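Z5138 gene product (Escherichia coli, PDB 1XOU) probably acts as a type III secretion chaperone that binds the secreted proteins EspA and EspB. Local coordinates at residues E30-V33 and V34-S37; P49-A52 and E53-N56; S73-S76 and K77-L81. The protein carries 1 engineered substitution. All coordinates share one frame; numbering follows the deposited sequence.

Interaction 1 of 3, residues E30-V33 and V34-S37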
loop_
_atom_site.group_PDB
_atom_site.type_symbol
_atom_site.label_atom_id
_atom_site.label_comp_id
_atom_site.label_asym_id
_atom_site.label_seq_id
_atom_site.Cartn_x
_atom_site.Cartn_y
_atom_site.Cartn_z
ATOM N N GLU B 30 -7.691 -6.648 -5.307
ATOM C CA GLU B 30 -8.715 -7.266 -4.463
ATOM C C GLU B 30 -9.745 -6.248 -3.995
ATOM O O GLU B 30 -10.846 -6.626 -3.575
ATOM C CB GLU B 30 -8.101 -7.921 -3.224
ATOM C CG GLU B 30 -7.027 -8.940 -3.513
ATOM C CD GLU B 30 -6.536 -9.666 -2.262
ATOM O OE1 GLU B 30 -6.255 -9.010 -1.227
ATOM O OE2 GLU B 30 -6.418 -10.908 -2.327
ATOM N N PHE B 31 -9.392 -4.963 -4.049
ATOM C CA PHE B 31 -10.321 -3.927 -3.610
ATOM C C PHE B 31 -11.535 -3.783 -4.518
ATOM O O PHE B 31 -12.479 -3.076 -4.178
ATOM C CB PHE B 31 -9.619 -2.569 -3.447
ATOM C CG PHE B 31 -9.349 -2.200 -2.011
ATOM C CD1 PHE B 31 -8.160 -2.577 -1.389
ATOM C CD2 PHE B 31 -10.311 -1.517 -1.263
ATOM C CE1 PHE B 31 -7.926 -2.283 -0.040
ATOM C CE2 PHE B 31 -10.089 -1.219 0.087
ATOM C CZ PHE B 31 -8.887 -1.606 0.699
ATOM N N ASP B 32 -11.525 -4.444 -5.673
ATOM C CA ASP B 32 -12.699 -4.366 -6.532
ATOM C C ASP B 32 -13.760 -5.275 -5.905
ATOM O O ASP B 32 -14.957 -5.030 -6.029
ATOM C CB ASP B 32 -12.408 -4.809 -7.967
ATOM C CG ASP B 32 -13.427 -4.235 -8.961
ATOM O OD1 ASP B 32 -13.351 -3.019 -9.271
ATOM O OD2 ASP B 32 -14.323 -4.987 -9.411
ATOM N N VAL B 33 -13.308 -6.325 -5.228
ATOM C CA VAL B 33 -14.225 -7.227 -4.545
ATOM C C VAL B 33 -14.842 -6.398 -3.424
ATOM O O VAL B 33 -16.034 -6.489 -3.140
ATOM C CB VAL B 33 -13.484 -8.437 -3.931
ATOM C CG1 VAL B 33 -14.456 -9.316 -3.159
ATOM C CG2 VAL B 33 -12.825 -9.233 -5.025
ATOM N N VAL B 34 -14.013 -5.580 -2.789
ATOM C CA VAL B 34 -14.491 -4.721 -1.725
ATOM C C VAL B 34 -15.485 -3.728 -2.321
ATOM O O VAL B 34 -16.484 -3.397 -1.702
ATOM C CB VAL B 34 -13.339 -3.962 -1.063
ATOM C CG1 VAL B 34 -13.890 -2.947 -0.089
ATOM C CG2 VAL B 34 -12.424 -4.939 -0.330
ATOM N N LYS B 35 -15.212 -3.266 -3.536
ATOM C CA LYS B 35 -16.105 -2.335 -4.214
ATOM C C LYS B 35 -17.457 -3.018 -4.408
ATOM O O LYS B 35 -18.477 -2.533 -3.929
ATOM C CB LYS B 35 -15.509 -1.942 -5.562
ATOM C CG LYS B 35 -16.158 -0.729 -6.224
ATOM C CD LYS B 35 -15.229 -0.137 -7.311
ATOM C CE LYS B 35 -13.841 0.253 -6.737
ATOM N NZ LYS B 35 -12.921 0.892 -7.732
ATOM N N GLU B 36 -17.455 -4.155 -5.097
ATOM C CA GLU B 36 -18.681 -4.914 -5.335
ATOM C C GLU B 36 -19.467 -5.188 -4.053
ATOM O O GLU B 36 -20.683 -5.025 -4.024
ATOM C CB GLU B 36 -18.362 -6.253 -5.993
ATOM C CG GLU B 36 -18.103 -6.189 -7.484
ATOM C CD GLU B 36 -17.945 -7.578 -8.097
ATOM O OE1 GLU B 36 -16.882 -8.222 -7.888
ATOM O OE2 GLU B 36 -18.895 -8.028 -8.778
ATOM N N SER B 37 -18.768 -5.610 -3.003
ATOM C CA SER B 37 -19.405 -5.924 -1.731
ATOM C C SER B 37 -20.133 -4.721 -1.173
ATOM O O SER B 37 -21.279 -4.821 -0.734
ATOM C CB SER B 37 -18.364 -6.374 -0.707
ATOM O OG SER B 37 -17.438 -7.276 -1.281
#

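Interaction 2 of 3, residues P49-A52 and E53-N56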
loop_
_atom_site.group_PDB
_atom_site.type_symbol
_atom_site.label_atom_id
_atom_site.label_comp_id
_atom_site.label_asym_id
_atom_site.label_seq_id
_atom_site.Cartn_x
_atom_site.Cartn_y
_atom_site.Cartn_z
ATOM N N PRO B 49 -32.576 -1.860 7.397
ATOM C CA PRO B 49 -31.947 -0.793 8.183
ATOM C C PRO B 49 -30.688 -1.232 8.926
ATOM O O PRO B 49 -29.938 -0.398 9.430
ATOM C CB PRO B 49 -33.061 -0.369 9.131
ATOM C CG PRO B 49 -33.746 -1.651 9.402
ATOM C CD PRO B 49 -33.846 -2.272 8.022
ATOM N N GLN B 50 -30.466 -2.540 9.008
ATOM C CA GLN B 50 -29.277 -3.060 9.672
ATOM C C GLN B 50 -28.140 -2.766 8.701
ATOM O O GLN B 50 -27.043 -2.380 9.092
ATOM C CB GLN B 50 -29.399 -4.576 9.885
ATOM C CG GLN B 50 -28.689 -5.112 11.134
ATOM C CD GLN B 50 -29.468 -4.848 12.429
ATOM O OE1 GLN B 50 -30.601 -5.322 12.596
ATOM N NE2 GLN B 50 -28.859 -4.090 13.349
ATOM N N ALA B 51 -28.432 -2.950 7.418
ATOM C CA ALA B 51 -27.469 -2.702 6.358
ATOM C C ALA B 51 -27.183 -1.204 6.264
ATOM O O ALA B 51 -26.038 -0.784 6.118
ATOM C CB ALA B 51 -28.022 -3.224 5.023
ATOM N N ALA B 52 -28.239 -0.406 6.346
ATOM C CA ALA B 52 -28.112 1.040 6.263
ATOM C C ALA B 52 -27.180 1.567 7.348
ATOM O O ALA B 52 -26.337 2.422 7.087
ATOM C CB ALA B 52 -29.486 1.685 6.383
ATOM N N GLU B 53 -27.333 1.055 8.564
ATOM C CA GLU B 53 -26.501 1.478 9.679
ATOM C C GLU B 53 -25.041 1.062 9.459
ATOM O O GLU B 53 -24.117 1.777 9.852
ATOM C CB GLU B 53 -27.032 0.874 10.974
ATOM C CG GLU B 53 -26.275 1.305 12.218
ATOM C CD GLU B 53 -26.407 2.800 12.509
ATOM O OE1 GLU B 53 -25.785 3.270 13.498
ATOM O OE2 GLU B 53 -27.129 3.495 11.751
ATOM N N LYS B 54 -24.838 -0.099 8.838
ATOM C CA LYS B 54 -23.497 -0.589 8.543
ATOM C C LYS B 54 -22.864 0.346 7.527
ATOM O O LYS B 54 -21.774 0.871 7.741
ATOM C CB LYS B 54 -23.549 -2.021 7.975
ATOM C CG LYS B 54 -23.687 -3.117 9.042
ATOM C CD LYS B 54 -23.644 -4.544 8.459
ATOM C CE LYS B 54 -24.878 -4.847 7.594
ATOM N NZ LYS B 54 -24.942 -6.245 7.022
ATOM N N LEU B 55 -23.563 0.559 6.422
ATOM C CA LEU B 55 -23.080 1.434 5.367
ATOM C C LEU B 55 -22.654 2.801 5.900
ATOM O O LEU B 55 -21.535 3.247 5.639
ATOM C CB LEU B 55 -24.164 1.628 4.304
ATOM C CG LEU B 55 -23.728 1.466 2.844
ATOM C CD1 LEU B 55 -24.849 1.939 1.923
ATOM C CD2 LEU B 55 -22.453 2.256 2.591
ATOM N N ASN B 56 -23.537 3.461 6.647
ATOM C CA ASN B 56 -23.234 4.783 7.191
ATOM C C ASN B 56 -22.010 4.771 8.091
ATOM O O ASN B 56 -21.229 5.724 8.108
ATOM C CB ASN B 56 -24.426 5.343 7.965
ATOM C CG ASN B 56 -25.695 5.380 7.140
ATOM O OD1 ASN B 56 -25.666 5.628 5.936
ATOM N ND2 ASN B 56 -26.825 5.144 7.794
#

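Interaction 3 of 3, residues S73-S76 and K77-L81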
loop_
_atom_site.group_PDB
_atom_site.type_symbol
_atom_site.label_atom_id
_atom_site.label_comp_id
_atom_site.label_asym_id
_atom_site.label_seq_id
_atom_site.Cartn_x
_atom_site.Cartn_y
_atom_site.Cartn_z
ATOM N N SER B 73 -2.337 6.907 5.982
ATOM C CA SER B 73 -1.078 6.416 6.492
ATOM C C SER B 73 -0.288 5.735 5.376
ATOM O O SER B 73 0.850 6.107 5.089
ATOM C CB SER B 73 -1.343 5.434 7.626
ATOM O OG SER B 73 -0.130 5.014 8.211
ATOM N N ALA B 74 -0.904 4.743 4.739
ATOM C CA ALA B 74 -0.263 4.015 3.648
ATOM C C ALA B 74 0.145 4.949 2.514
ATOM O O ALA B 74 1.266 4.871 2.011
ATOM C CB ALA B 74 -1.204 2.937 3.112
ATOM N N LEU B 75 -0.764 5.835 2.118
ATOM C CA LEU B 75 -0.503 6.767 1.025
ATOM C C LEU B 75 0.676 7.692 1.293
ATOM O O LEU B 75 1.476 7.940 0.402
ATOM C CB LEU B 75 -1.759 7.595 0.736
ATOM C CG LEU B 75 -1.940 8.358 -0.587
ATOM C CD1 LEU B 75 -1.978 9.833 -0.295
ATOM C CD2 LEU B 75 -0.847 8.012 -1.589
ATOM N N SER B 76 0.800 8.186 2.521
ATOM C CA SER B 76 1.894 9.097 2.858
ATOM C C SER B 76 3.231 8.385 2.938
ATOM O O SER B 76 4.280 8.991 2.729
ATOM C CB SER B 76 1.611 9.798 4.178
ATOM O OG SER B 76 1.396 8.837 5.185
ATOM N N LYS B 77 3.195 7.097 3.254
ATOM C CA LYS B 77 4.416 6.312 3.322
ATOM C C LYS B 77 4.943 6.137 1.904
ATOM O O LYS B 77 6.160 6.199 1.670
ATOM C CB LYS B 77 4.129 4.955 3.958
ATOM C CG LYS B 77 3.844 5.087 5.428
ATOM C CD LYS B 77 3.495 3.777 6.085
ATOM C CE LYS B 77 3.190 4.005 7.561
ATOM N NZ LYS B 77 2.478 2.830 8.130
ATOM N N ILE B 78 4.024 5.928 0.960
ATOM C CA ILE B 78 4.417 5.765 -0.425
ATOM C C ILE B 78 4.916 7.099 -0.946
ATOM O O ILE B 78 5.869 7.153 -1.725
ATOM C CB ILE B 78 3.247 5.284 -1.331
ATOM C CG1 ILE B 78 2.795 3.885 -0.906
ATOM C CG2 ILE B 78 3.706 5.224 -2.804
ATOM C CD1 ILE B 78 3.913 2.834 -0.967
ATOM N N GLU B 79 4.281 8.182 -0.522
ATOM C CA GLU B 79 4.712 9.476 -0.993
ATOM C C GLU B 79 6.072 9.795 -0.416
ATOM O O GLU B 79 6.877 10.464 -1.055
ATOM C CB GLU B 79 3.692 10.537 -0.628
ATOM C CG GLU B 79 2.345 10.262 -1.252
ATOM C CD GLU B 79 1.321 11.352 -0.988
ATOM O OE1 GLU B 79 1.079 11.679 0.202
ATOM O OE2 GLU B 79 0.749 11.874 -1.979
ATOM N N LYS B 80 6.340 9.290 0.782
ATOM C CA LYS B 80 7.631 9.513 1.444
ATOM C C LYS B 80 8.717 8.785 0.661
ATOM O O LYS B 80 9.844 9.257 0.542
ATOM C CB LYS B 80 7.588 8.975 2.875
ATOM C CG LYS B 80 8.654 9.538 3.820
ATOM C CD LYS B 80 8.438 8.999 5.254
ATOM C CE LYS B 80 7.021 9.326 5.817
ATOM N NZ LYS B 80 6.680 8.585 7.081
ATOM N N LEU B 81 8.358 7.621 0.132
ATOM C CA LEU B 81 9.270 6.811 -0.655
ATOM C C LEU B 81 9.607 7.527 -1.956
ATOM O O LEU B 81 10.769 7.641 -2.331
ATOM C CB LEU B 81 8.626 5.458 -0.943
ATOM C CG LEU B 81 9.266 4.230 -0.292
ATOM C CD1 LEU B 81 9.917 4.578 1.046
ATOM C CD2 LEU B 81 8.181 3.176 -0.139
#

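Interaction 1 of 3, residues E30-V33 and V34-S37
With CG1 trans to its own backbone N (chi1 173°), Val34 brings that methyl within 4.0 Å of Phe31 CD2, while CG2, on the other branch, lies over one ring face. The two side chains run next to each other in the same direction, with Phe31 CD2 3.9 Å from Val34 CB. A flat ring beside a branched aliphatic suits this buried side of helix 3-47. An alanine in place of Val34 would probably open a gap against the Phe31 ring and leave that face without its methyl contact.

Lys35 likewise sets CG opposite its backbone N, but its chain bends at chi3 (-57°), which turns the ammonium back toward Asp32. Lys35 NZ lies 4.2 Å from Asp32 OD1, too far for a salt bridge. Asp32 OD2 and Glu36 OE1, of like charge, stand 4.4 Å apart. The backbone holds the frame: Glu36 N donates to Asp32 O at 2.8 Å, nearly straight at 175°, and Ser37 N to Val33 O at 2.9 Å. At the kink, Glu30 O takes Val33 N at 3.0 Å and Val34 N only weakly.

Another protein's chain packs on Phe31, Val34, Lys35 and Ser37. The contact thus divides into an apolar patch secured by packing and a charged flank where Lys35 may partly offset the Asp32 carboxylate, which also stands close to that of Glu36.

Interaction 2 of 3, residues P49-A52 and E53-N56
Residues 49-52 and 53-56 form consecutive turns of helix 49-64, tied by four i to i+4 backbone bonds: Glu53 N to Pro49 O, Lys54 N to Gln50 O, Leu55 N to Ala51 O and Asn56 N to Ala52 O. The third, 2.8 Å long with an N-H...O angle of 178°, is almost linear. Glu53 N instead approaches Pro49 O from above the carbonyl plane, at 3.1 Å.

Lys54 reaches back over the preceding turn. Its chain folds at chi3 (-68°), which puts Lys54 CG 3.4 Å from Gln50 O and Lys54 CE 3.6 Å from Ala51 CA. A long flexible lysine suits this place, for its methylenes can pack on the backbone; its ammonium ends near that of Lys44, an unfavourable approach if both are charged. The small methyl of Ala51 lets helix 3-47 come close. The Asn56 amide doubles back along the axis, ND2 lying 2.9 Å from Ala52 O, yet its angle is too poor for a hydrogen bond; that carbonyl is taken by Asn56 N. Proline fits the first turn, where its missing N-H costs no helical bond.

Just before the helix, the Asp48 carboxylate accepts Gln50 N and, weakly, Ala51 N. Ala51 packs on Leu41 and Lys44 of helix 3-47, Lys54 on Leu41 and Leu55 on Ser42, so this end of helix 49-64 lies against the last turns of helix 3-47, while another protein's chain touches Lys54 and Leu55.

Interaction 3 of 3, residues S73-S76 and K77-L81
Two turns of the C-terminal helix 66-83 meet here, their i to i+4 pairs making a surface that is apolar on one flank and charged on another. Leu75 and Glu79 are such a pair: the leucine branches and the glutamate chain lie athwart each other, Leu75 CD1 3.6 Å from Glu79 OE1 and Leu75 CD2 3.9 Å from Glu79 CG. Glu79 lays both its CG methylene and its carboxylate against the leucine methyls, on an exposed side of the helix.

On another flank, Lys77 is fully extended past CG, and its chain passes back over Ser73, with Lys77 CG 3.2 Å from Ser73 O and Lys77 CE 3.5 Å from Ser73 OG. Both polar ends look outward to another protein's chain, where Lys77 NZ finds an acidic side chain for a salt bridge and a polar one for a hydrogen bond, and Ser73 OG bonds to an acidic group. Ser76 OG, at chi1 56°, sits near the backbone of the turn before and pairs with Asp72 O. Glu79 N to Leu75 O, 3.0 Å, and Lys80 N to Ser76 O, 2.9 Å, continue the helical ladder.

Leu75, Ile78 and Leu81 pack on apolar side chains of another protein's chain and Ala74 on an acidic one; the four-then-three spacing of Ala74, Ile78 and Leu81 is that of a heptad. Helix 66-83 follows helix 49-64 and runs roughly antiparallel to the segment 30-37 of helix 3-47.

Overall arrangement
The three contacts follow one another along the chain, one on each of its three helices: interaction 1 on helix 3-47, interaction 2 on helix 49-64 and interaction 3 on helix 66-83. Centre to centre, interactions 1 and 2 are 18 Å apart, 1 and 3 are 22 Å, and 2 and 3 are 31 Å; none touches another. Interactions 1 and 2 lie on the same side of the chain's centre and interaction 3 on the opposite side. The almost wholly helical chain thus folds back on itself as a hairpin, and all three sites touch the chain of another protein, consistent with a chaperone that binds its partner through helical surfaces.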